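Local coordinates for ribosome-inactivating protein 3 (Zea mays, PDB 2PQG) that belongs to the plant ribosome-inactivating protein family, as a maize member also known as B-32, at residues 246-249 against 250-253. Sequence-based numbering, arbitrary orientation.
Sequences IKDK and NEAA
E251 meets D248, three positions back along the same turn, with both its amide and its side chain. The E251 N lies 3.2 Å from D248 OD1, and its N-H points at that oxygen with an angle of 153°, while OD1 receives it nearly along its own C-O axis. D248 OD1 also touches E251 CG at 3.2 Å, where the two side chains cross at about a right angle. The first torsion of D248 (chi1 50°) sets CG between backbone N and carbonyl carbon, bringing the carboxylate over the start of the helix, within range of E251 N. That amide also makes a weak bond to D248 O, so one N-H is shared by two acceptors. D248 O then takes the straighter bond from A252 N, in its carbonyl plane. The E251 side chain turns back along the preceding loop: OE1 accepts a weak bond from K247 N at 3.4 Å, and the K247 chain crosses the carboxylate at a slant, its CD 3.3 Å from E251 OE2. K247 NZ stops 4.7 Å from E251 OE2, too far for a salt bridge, so the side-chain contact is made by the methylenes. K249 continues the turn, its O accepting from A253 N at 2.9 Å. Its CG passes 3.6 Å from N250 OD1 on an oblique course before the chain bends away to bond W230 O through NZ; N250 in turn sets its CB 3.5 Å from D248 OD1. On the buried side, I246 CG2 rests against A252 CB, and A252 also touches I223 and W230 of helix 220-232. The D248 capping bond and the backbone bonds that follow mark the N-capped start of helix 249-252, with I246 and K247 in the loop leading into it.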
ATOM      1  N   ILE A 246     -18.907  11.283   3.099  1.00 35.96           N
ATOM      2  CA  ILE A 246     -18.430  12.268   2.117  1.00 37.31           C
ATOM      3  C   ILE A 246     -19.656  12.735   1.354  1.00 40.78           C
ATOM      4  O   ILE A 246     -20.421  11.929   0.786  1.00 42.49           O
ATOM      5  CB  ILE A 246     -17.345  11.690   1.229  1.00 33.97           C
ATOM      6  CG1 ILE A 246     -16.388  10.865   2.100  1.00 30.33           C
ATOM      7  CG2 ILE A 246     -16.591  12.851   0.588  1.00 28.94           C
ATOM      8  CD1 ILE A 246     -15.343  10.141   1.288  1.00 26.09           C
ATOM      9  N   LYS A 247     -19.854  14.049   1.325  1.00 44.32           N
ATOM     10  CA  LYS A 247     -21.041  14.629   0.707  1.00 46.84           C
ATOM     11  C   LYS A 247     -20.717  15.263  -0.644  1.00 47.92           C
ATOM     12  O   LYS A 247     -21.418  15.038  -1.630  1.00 52.62           O
ATOM     13  CB  LYS A 247     -21.677  15.667   1.635  1.00 48.52           C
ATOM     14  CG  LYS A 247     -20.769  16.126   2.765  1.00 54.37           C
ATOM     15  CD  LYS A 247     -21.420  17.232   3.579  1.00 55.67           C
ATOM     16  CE  LYS A 247     -21.807  16.741   4.965  1.00 59.23           C
ATOM     17  NZ  LYS A 247     -23.013  17.442   5.485  1.00 58.27           N
ATOM     18  N   ASP A 248     -19.651  16.055  -0.677  1.00 46.89           N
ATOM     19  CA  ASP A 248     -19.387  16.947  -1.793  1.00 46.86           C
ATOM     20  C   ASP A 248     -17.905  16.948  -2.147  1.00 45.67           C
ATOM     21  O   ASP A 248     -17.066  16.569  -1.321  1.00 44.24           O
ATOM     22  CB  ASP A 248     -19.893  18.378  -1.547  1.00 47.51           C
ATOM     23  CG  ASP A 248     -19.447  18.937  -0.243  1.00 49.17           C
ATOM     24  OD1 ASP A 248     -18.303  18.657   0.168  1.00 48.91           O
ATOM     25  OD2 ASP A 248     -20.234  19.673   0.379  1.00 51.09           O
ATOM     26  N   LYS A 249     -17.582  17.362  -3.371  1.00 43.11           N
ATOM     27  CA  LYS A 249     -16.200  17.352  -3.831  1.00 42.82           C
ATOM     28  C   LYS A 249     -15.250  18.046  -2.878  1.00 43.95           C
ATOM     29  O   LYS A 249     -14.068  17.703  -2.815  1.00 46.54           O
ATOM     30  CB  LYS A 249     -16.066  17.955  -5.244  1.00 42.20           C
ATOM     31  CG  LYS A 249     -16.060  19.475  -5.327  1.00 43.51           C
ATOM     32  CD  LYS A 249     -15.208  20.007  -6.503  1.00 47.29           C
ATOM     33  CE  LYS A 249     -15.592  19.425  -7.869  1.00 49.03           C
ATOM     34  NZ  LYS A 249     -16.995  19.719  -8.303  1.00 51.30           N
ATOM     35  N   ASN A 250     -15.767  19.006  -2.121  1.00 41.83           N
ATOM     36  CA  ASN A 250     -14.949  19.742  -1.167  1.00 42.48           C
ATOM     37  C   ASN A 250     -14.388  18.877  -0.037  1.00 42.06           C
ATOM     38  O   ASN A 250     -13.215  19.013   0.326  1.00 40.09           O
ATOM     39  CB  ASN A 250     -15.748  20.906  -0.585  1.00 45.32           C
ATOM     40  CG  ASN A 250     -15.836  22.079  -1.538  1.00 49.08           C
ATOM     41  OD1 ASN A 250     -16.222  21.928  -2.695  1.00 54.20           O
ATOM     42  ND2 ASN A 250     -15.478  23.258  -1.054  1.00 49.75           N
ATOM     43  N   GLU A 251     -15.220  18.002   0.527  1.00 40.48           N
ATOM     44  CA  GLU A 251     -14.762  17.119   1.592  1.00 38.38           C
ATOM     45  C   GLU A 251     -13.867  16.064   0.946  1.00 36.79           C
ATOM     46  O   GLU A 251     -12.870  15.628   1.525  1.00 33.79           O
ATOM     47  CB  GLU A 251     -15.942  16.439   2.283  1.00 39.47           C
ATOM     48  CG  GLU A 251     -16.991  17.393   2.816  1.00 48.79           C
ATOM     49  CD  GLU A 251     -17.883  16.751   3.870  1.00 56.31           C
ATOM     50  OE1 GLU A 251     -18.103  15.517   3.799  1.00 60.11           O
ATOM     51  OE2 GLU A 251     -18.375  17.485   4.759  1.00 54.97           O
ATOM     52  N   ALA A 252     -14.232  15.668  -0.267  1.00 32.50           N
ATOM     53  CA  ALA A 252     -13.475  14.676  -1.005  1.00 31.36           C
ATOM     54  C   ALA A 252     -12.048  15.172  -1.235  1.00 33.29           C
ATOM     55  O   ALA A 252     -11.111  14.373  -1.281  1.00 33.73           O
ATOM     56  CB  ALA A 252     -14.155  14.383  -2.335  1.00 25.88           C
ATOM     57  N   ALA A 253     -11.884  16.486  -1.372  1.00 32.26           N
ATOM     58  CA  ALA A 253     -10.565  17.062  -1.598  1.00 33.31           C
ATOM     59  C   ALA A 253      -9.700  16.982  -0.339  1.00 36.77           C
ATOM     60  O   ALA A 253      -8.474  17.119  -0.390  1.00 38.19           O
ATOM     61  CB  ALA A 253     -10.695  18.510  -2.058  1.00 32.42           C
TER